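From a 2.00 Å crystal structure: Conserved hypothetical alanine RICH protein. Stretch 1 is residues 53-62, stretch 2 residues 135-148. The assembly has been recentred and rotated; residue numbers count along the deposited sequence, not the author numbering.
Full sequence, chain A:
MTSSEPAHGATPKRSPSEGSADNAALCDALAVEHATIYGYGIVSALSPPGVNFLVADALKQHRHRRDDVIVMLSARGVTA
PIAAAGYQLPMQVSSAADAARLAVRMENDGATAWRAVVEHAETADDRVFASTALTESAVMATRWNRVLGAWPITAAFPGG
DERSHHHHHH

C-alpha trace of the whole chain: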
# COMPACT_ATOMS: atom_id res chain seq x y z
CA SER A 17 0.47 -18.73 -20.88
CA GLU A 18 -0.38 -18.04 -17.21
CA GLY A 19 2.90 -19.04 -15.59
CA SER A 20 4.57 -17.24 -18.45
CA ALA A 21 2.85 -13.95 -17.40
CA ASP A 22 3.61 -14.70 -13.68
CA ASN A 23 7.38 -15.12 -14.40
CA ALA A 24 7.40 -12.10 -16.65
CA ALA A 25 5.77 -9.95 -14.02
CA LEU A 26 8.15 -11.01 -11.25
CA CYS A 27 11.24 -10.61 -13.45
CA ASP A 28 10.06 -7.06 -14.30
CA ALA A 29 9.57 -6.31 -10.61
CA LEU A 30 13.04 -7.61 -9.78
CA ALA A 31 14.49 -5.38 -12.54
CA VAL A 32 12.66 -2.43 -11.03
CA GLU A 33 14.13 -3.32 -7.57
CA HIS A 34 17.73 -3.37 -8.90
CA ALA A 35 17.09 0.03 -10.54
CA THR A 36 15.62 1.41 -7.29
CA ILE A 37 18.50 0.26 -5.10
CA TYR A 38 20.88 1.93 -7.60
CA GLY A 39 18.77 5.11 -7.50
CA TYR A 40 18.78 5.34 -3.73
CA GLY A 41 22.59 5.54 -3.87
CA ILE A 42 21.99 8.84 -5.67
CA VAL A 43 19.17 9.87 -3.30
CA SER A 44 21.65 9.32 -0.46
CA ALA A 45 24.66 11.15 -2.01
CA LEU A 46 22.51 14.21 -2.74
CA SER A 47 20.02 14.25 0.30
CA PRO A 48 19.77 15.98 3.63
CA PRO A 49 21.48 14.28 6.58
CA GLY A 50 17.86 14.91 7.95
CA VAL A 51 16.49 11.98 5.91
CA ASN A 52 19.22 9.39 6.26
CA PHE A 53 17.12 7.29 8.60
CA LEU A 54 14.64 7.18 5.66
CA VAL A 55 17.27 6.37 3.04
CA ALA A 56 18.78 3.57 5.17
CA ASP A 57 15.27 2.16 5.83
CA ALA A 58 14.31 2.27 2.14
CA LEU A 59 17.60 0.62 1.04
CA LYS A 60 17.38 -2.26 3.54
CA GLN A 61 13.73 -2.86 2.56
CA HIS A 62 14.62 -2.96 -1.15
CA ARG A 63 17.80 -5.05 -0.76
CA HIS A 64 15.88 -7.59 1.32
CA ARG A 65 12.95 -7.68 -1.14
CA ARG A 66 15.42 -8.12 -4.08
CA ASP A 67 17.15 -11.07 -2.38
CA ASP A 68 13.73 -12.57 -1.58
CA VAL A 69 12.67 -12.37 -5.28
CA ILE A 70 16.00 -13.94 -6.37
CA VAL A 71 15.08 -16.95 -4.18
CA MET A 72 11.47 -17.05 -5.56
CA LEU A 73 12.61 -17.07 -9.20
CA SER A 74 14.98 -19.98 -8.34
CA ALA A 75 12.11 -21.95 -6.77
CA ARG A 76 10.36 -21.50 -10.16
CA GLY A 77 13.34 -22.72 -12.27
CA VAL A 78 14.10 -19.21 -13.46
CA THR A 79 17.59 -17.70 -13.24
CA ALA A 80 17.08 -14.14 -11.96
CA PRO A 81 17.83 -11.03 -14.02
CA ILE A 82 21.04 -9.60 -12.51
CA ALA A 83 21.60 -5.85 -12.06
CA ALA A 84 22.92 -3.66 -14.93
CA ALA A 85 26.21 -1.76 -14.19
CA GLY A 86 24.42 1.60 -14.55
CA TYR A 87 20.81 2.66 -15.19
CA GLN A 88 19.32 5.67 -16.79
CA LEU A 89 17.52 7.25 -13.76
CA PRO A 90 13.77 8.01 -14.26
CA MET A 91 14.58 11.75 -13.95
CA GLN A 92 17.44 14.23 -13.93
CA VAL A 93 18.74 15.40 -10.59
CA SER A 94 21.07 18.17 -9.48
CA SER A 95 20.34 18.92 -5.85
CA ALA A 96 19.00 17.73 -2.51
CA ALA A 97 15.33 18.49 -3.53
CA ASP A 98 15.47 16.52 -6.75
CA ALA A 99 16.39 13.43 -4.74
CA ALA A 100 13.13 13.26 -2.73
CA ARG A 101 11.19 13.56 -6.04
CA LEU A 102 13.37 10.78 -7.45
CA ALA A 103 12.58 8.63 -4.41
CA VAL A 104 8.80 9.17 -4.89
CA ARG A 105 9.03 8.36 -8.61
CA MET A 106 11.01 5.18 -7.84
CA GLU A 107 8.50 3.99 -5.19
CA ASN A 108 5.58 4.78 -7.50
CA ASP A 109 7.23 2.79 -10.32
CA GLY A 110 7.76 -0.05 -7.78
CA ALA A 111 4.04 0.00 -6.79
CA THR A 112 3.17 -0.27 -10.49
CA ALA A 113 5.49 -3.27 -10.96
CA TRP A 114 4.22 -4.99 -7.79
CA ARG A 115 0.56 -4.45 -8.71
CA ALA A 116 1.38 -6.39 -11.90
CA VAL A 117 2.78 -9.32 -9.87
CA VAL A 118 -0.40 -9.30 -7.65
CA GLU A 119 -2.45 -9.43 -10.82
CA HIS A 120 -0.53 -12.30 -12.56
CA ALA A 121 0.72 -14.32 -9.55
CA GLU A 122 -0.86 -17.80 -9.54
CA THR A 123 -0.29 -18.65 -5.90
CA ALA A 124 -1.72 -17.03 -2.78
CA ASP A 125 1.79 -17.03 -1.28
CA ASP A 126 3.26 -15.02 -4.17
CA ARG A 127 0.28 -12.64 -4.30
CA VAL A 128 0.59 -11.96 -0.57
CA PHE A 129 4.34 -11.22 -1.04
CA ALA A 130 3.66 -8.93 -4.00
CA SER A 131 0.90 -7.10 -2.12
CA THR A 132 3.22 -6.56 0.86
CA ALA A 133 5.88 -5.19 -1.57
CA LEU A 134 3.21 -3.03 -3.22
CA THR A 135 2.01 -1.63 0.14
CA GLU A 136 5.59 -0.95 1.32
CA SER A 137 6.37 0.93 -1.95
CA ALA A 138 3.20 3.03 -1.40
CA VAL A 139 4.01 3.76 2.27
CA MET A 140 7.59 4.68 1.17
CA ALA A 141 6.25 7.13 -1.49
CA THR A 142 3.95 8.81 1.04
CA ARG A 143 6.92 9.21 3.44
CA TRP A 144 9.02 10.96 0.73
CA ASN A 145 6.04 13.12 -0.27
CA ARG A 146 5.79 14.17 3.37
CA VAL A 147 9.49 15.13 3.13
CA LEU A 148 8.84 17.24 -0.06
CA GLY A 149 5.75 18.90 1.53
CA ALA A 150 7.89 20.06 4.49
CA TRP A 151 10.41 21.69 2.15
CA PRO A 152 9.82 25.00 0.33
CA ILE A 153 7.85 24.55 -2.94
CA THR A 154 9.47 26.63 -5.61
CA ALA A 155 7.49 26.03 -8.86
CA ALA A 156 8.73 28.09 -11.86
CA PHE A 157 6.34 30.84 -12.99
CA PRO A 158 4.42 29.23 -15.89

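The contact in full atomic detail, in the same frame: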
# COMPACT_ATOMS: atom_id res chain seq x y z
N PHE A 53 17.94 8.36 8.02
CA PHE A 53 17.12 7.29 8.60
C PHE A 53 16.19 6.70 7.53
O PHE A 53 16.05 5.50 7.46
CB PHE A 53 16.27 7.80 9.77
CG PHE A 53 17.01 7.89 11.10
CD1 PHE A 53 17.95 6.90 11.49
CD2 PHE A 53 16.74 8.95 12.00
CE1 PHE A 53 18.64 6.98 12.73
CE2 PHE A 53 17.41 9.04 13.25
CZ PHE A 53 18.36 8.05 13.61
N LEU A 54 15.56 7.57 6.73
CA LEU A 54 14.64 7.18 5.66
C LEU A 54 15.36 6.43 4.53
O LEU A 54 14.92 5.36 4.07
CB LEU A 54 13.87 8.42 5.17
CG LEU A 54 12.71 8.36 4.14
CD1 LEU A 54 11.67 7.32 4.53
CD2 LEU A 54 12.01 9.75 3.87
N VAL A 55 16.49 6.98 4.08
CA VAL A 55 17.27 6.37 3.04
C VAL A 55 17.72 4.99 3.48
O VAL A 55 17.52 4.03 2.74
CB VAL A 55 18.52 7.21 2.65
CG1 VAL A 55 19.43 6.40 1.67
CG2 VAL A 55 18.11 8.56 2.02
N ALA A 56 18.33 4.88 4.67
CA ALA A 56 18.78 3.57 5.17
C ALA A 56 17.64 2.55 5.21
O ALA A 56 17.81 1.40 4.77
CB ALA A 56 19.40 3.69 6.58
N ASP A 57 16.49 2.96 5.78
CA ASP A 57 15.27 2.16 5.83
C ASP A 57 14.86 1.68 4.44
O ASP A 57 14.60 0.52 4.25
CB ASP A 57 14.10 3.03 6.34
CG ASP A 57 14.00 3.10 7.86
OD1 ASP A 57 14.79 2.42 8.57
OD2 ASP A 57 13.10 3.86 8.33
N ALA A 58 14.73 2.61 3.49
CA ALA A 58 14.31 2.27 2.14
C ALA A 58 15.29 1.26 1.48
O ALA A 58 14.86 0.28 0.88
CB ALA A 58 14.16 3.53 1.28
N LEU A 59 16.59 1.49 1.64
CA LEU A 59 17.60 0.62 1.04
C LEU A 59 17.61 -0.80 1.61
O LEU A 59 17.73 -1.75 0.87
CB LEU A 59 19.01 1.23 1.13
CG LEU A 59 19.50 2.20 0.04
CD1 LEU A 59 20.74 2.92 0.50
CD2 LEU A 59 19.78 1.42 -1.23
N LYS A 60 17.43 -0.94 2.92
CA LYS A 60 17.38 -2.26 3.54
C LYS A 60 16.12 -3.02 3.10
O LYS A 60 16.17 -4.19 2.75
CB LYS A 60 17.48 -2.13 5.06
CG LYS A 60 17.17 -3.36 5.88
CD LYS A 60 17.02 -3.02 7.39
CE LYS A 60 15.56 -2.65 7.78
NZ LYS A 60 15.22 -2.86 9.27
N GLN A 61 15.00 -2.32 3.09
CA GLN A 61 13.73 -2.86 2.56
C GLN A 61 13.83 -3.36 1.10
O GLN A 61 13.38 -4.46 0.76
CB GLN A 61 12.63 -1.82 2.70
CG GLN A 61 11.29 -2.26 2.14
CD GLN A 61 10.25 -1.14 2.26
OE1 GLN A 61 10.02 -0.38 1.32
NE2 GLN A 61 9.70 -1.00 3.44
N HIS A 62 14.41 -2.54 0.23
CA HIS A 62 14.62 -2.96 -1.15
C HIS A 62 15.64 -4.08 -1.32
O HIS A 62 15.41 -4.98 -2.11
CB HIS A 62 15.00 -1.80 -2.03
CG HIS A 62 13.91 -0.82 -2.21
ND1 HIS A 62 12.84 -1.05 -3.05
CD2 HIS A 62 13.70 0.39 -1.63
CE1 HIS A 62 12.02 -0.02 -2.98
NE2 HIS A 62 12.53 0.88 -2.15
N THR A 135 2.37 -2.48 -1.00
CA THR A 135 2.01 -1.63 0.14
C THR A 135 3.22 -0.89 0.72
O THR A 135 3.11 0.32 1.03
CB THR A 135 1.35 -2.46 1.21
OG1 THR A 135 0.08 -2.92 0.71
CG2 THR A 135 1.15 -1.65 2.49
N GLU A 136 4.35 -1.58 0.85
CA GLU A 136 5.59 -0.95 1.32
C GLU A 136 6.09 0.19 0.42
O GLU A 136 6.58 1.19 0.95
CB GLU A 136 6.70 -1.98 1.53
CG GLU A 136 6.37 -2.92 2.71
CD GLU A 136 7.37 -4.06 2.86
OE1 GLU A 136 8.18 -4.31 1.94
OE2 GLU A 136 7.35 -4.72 3.91
N SER A 137 6.00 -0.03 -0.91
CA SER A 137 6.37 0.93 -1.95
C SER A 137 5.48 2.17 -1.81
O SER A 137 5.96 3.29 -1.83
CB SER A 137 6.16 0.30 -3.35
OG SER A 137 7.04 -0.78 -3.61
N ALA A 138 4.18 1.96 -1.69
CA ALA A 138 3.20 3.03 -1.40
C ALA A 138 3.42 3.80 -0.10
O ALA A 138 3.24 5.00 -0.07
CB ALA A 138 1.83 2.45 -1.38
N VAL A 139 3.70 3.11 1.00
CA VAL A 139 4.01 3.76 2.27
C VAL A 139 5.34 4.54 2.09
O VAL A 139 5.44 5.73 2.48
CB VAL A 139 4.04 2.73 3.40
CG1 VAL A 139 4.74 3.29 4.62
CG2 VAL A 139 2.57 2.25 3.74
N MET A 140 6.33 3.94 1.42
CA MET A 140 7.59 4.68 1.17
C MET A 140 7.40 5.99 0.39
O MET A 140 8.00 7.02 0.76
CB MET A 140 8.66 3.83 0.47
CG MET A 140 9.55 2.97 1.40
SD MET A 140 10.43 3.83 2.77
CE MET A 140 10.77 5.27 2.00
N ALA A 141 6.62 5.94 -0.70
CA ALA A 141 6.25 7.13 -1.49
C ALA A 141 5.56 8.19 -0.63
O ALA A 141 5.87 9.39 -0.77
CB ALA A 141 5.37 6.75 -2.74
N THR A 142 4.62 7.80 0.24
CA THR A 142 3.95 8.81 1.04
C THR A 142 4.96 9.46 2.01
O THR A 142 4.86 10.64 2.30
CB THR A 142 2.74 8.26 1.89
OG1 THR A 142 3.24 7.46 2.95
CG2 THR A 142 1.81 7.43 1.06
N ARG A 143 5.88 8.67 2.57
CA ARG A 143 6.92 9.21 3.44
C ARG A 143 7.85 10.24 2.74
O ARG A 143 8.22 11.24 3.32
CB ARG A 143 7.77 8.07 4.03
CG ARG A 143 6.95 7.22 4.93
CD ARG A 143 7.70 6.02 5.57
NE ARG A 143 8.72 6.51 6.50
CZ ARG A 143 9.79 5.82 6.92
NH1 ARG A 143 10.04 4.56 6.51
NH2 ARG A 143 10.65 6.41 7.76
N TRP A 144 8.22 9.99 1.50
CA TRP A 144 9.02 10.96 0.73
C TRP A 144 8.24 12.19 0.29
O TRP A 144 8.80 13.28 0.21
CB TRP A 144 9.69 10.28 -0.47
CG TRP A 144 10.86 9.46 -0.08
CD1 TRP A 144 10.92 8.08 0.02
CD2 TRP A 144 12.18 9.95 0.25
NE1 TRP A 144 12.20 7.70 0.42
CE2 TRP A 144 12.99 8.82 0.55
CE3 TRP A 144 12.75 11.24 0.32
CZ2 TRP A 144 14.37 8.94 0.93
CZ3 TRP A 144 14.13 11.35 0.69
CH2 TRP A 144 14.90 10.20 0.99
N ASN A 145 6.93 12.02 0.03
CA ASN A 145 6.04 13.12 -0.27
C ASN A 145 5.85 14.04 0.94
O ASN A 145 5.68 15.24 0.79
CB ASN A 145 4.70 12.58 -0.72
CG ASN A 145 4.59 12.45 -2.23
OD1 ASN A 145 4.11 11.41 -2.76
ND2 ASN A 145 4.97 13.52 -2.94
N ARG A 146 5.84 13.44 2.13
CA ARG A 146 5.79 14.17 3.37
C ARG A 146 7.10 14.97 3.56
O ARG A 146 7.06 16.10 4.02
CB ARG A 146 5.57 13.20 4.53
CG ARG A 146 5.24 13.83 5.83
CD ARG A 146 4.64 12.73 6.76
NE ARG A 146 3.29 12.33 6.32
CZ ARG A 146 2.83 11.07 6.26
NH1 ARG A 146 3.59 10.03 6.59
NH2 ARG A 146 1.59 10.85 5.85
N VAL A 147 8.24 14.38 3.19
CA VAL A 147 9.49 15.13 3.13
C VAL A 147 9.39 16.34 2.16
O VAL A 147 9.68 17.48 2.55
CB VAL A 147 10.70 14.19 2.81
CG1 VAL A 147 11.99 15.02 2.61
CG2 VAL A 147 10.90 13.19 3.96
N LEU A 148 9.00 16.12 0.90
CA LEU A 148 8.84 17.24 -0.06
C LEU A 148 7.94 18.34 0.48
O LEU A 148 8.27 19.50 0.36
CB LEU A 148 8.24 16.75 -1.38
CG LEU A 148 9.23 16.00 -2.27
CD1 LEU A 148 8.50 15.38 -3.47
CD2 LEU A 148 10.33 16.98 -2.72
O HOH W 1 7.47 0.95 3.54

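Two helices pack nearly antiparallel, their N-to-C directions 165° apart and their axes 11.6 Å apart at closest approach. The register steps along both backbones with helical periodicity: Leu54 faces Arg143, Ala58 faces Met140 and Gln61 faces Glu136. The spacing is tightest in the middle, where the CA atoms of Ala58 and Met140 lie 7.2 Å apart, and there a small residue meets a long one.

Leu54 is the knob of the contact. Its CA-to-CB bond points toward the partner helix, and with chi1 t and chi2 p its two methyls settle among Met140, Arg143, Trp144 and Val147. Leu54 CD1 takes one side of this hole, 3.4 Å from Met140 CE and 3.4 Å from Arg143 CZ. Leu54 CD2 takes another, 3.6 Å from Val147 CG2. Leu54 CD2 also lies 3.6 Å from the centroid of the Trp144 six-membered ring, only 13° off the ring normal, so this is a CH-pi contact over the face.

Trp144 reaches this position indirectly. Its CA-to-CB bond points sideways, but chi1 m and chi2 near 103° bring the end of the indole nearer to stretch 1. The ring then offers two different surfaces: its face to Leu54, and its edge to Val55, whose CG2 lies 3.7 Å from Trp144 CH2.

Met140 is m at all three chi angles, a folded conformation that sets its terminal methyl against the neighbouring helix. There Met140 CE touches Leu54 and also lies 3.9 Å from Ala58 CB, filling the space beside the short alanine side chain.

Arg143 combines apolar and charged roles. Its chain is m, t, p through chi3, and the turn at chi3 helps set the guanidinium over Leu54, with CD1 against one face. The edge stays free for charge: Arg143 NH2 forms a salt bridge with Asp57 OD2 at 3.6 Å, a long pairing with no hydrogen bond between them. Asp57, chi1 m, lies one turn of helix beyond Phe53 and points toward the partner.

At the other end, Gln61 extends with chi1 and chi2 both t, and its amide reaches the partner helix. Gln61 OE1 packs 3.4 Å from Met140 CG and 3.7 Å from Glu136 CB, while the amide nitrogen works through solvent. Gln61 NE2 donates to a water at 3.0 Å, and that water donates to the backbone Glu136 O at 2.7 Å. No direct hydrogen bond joins the helices; apolar packing, one salt bridge and this water link them.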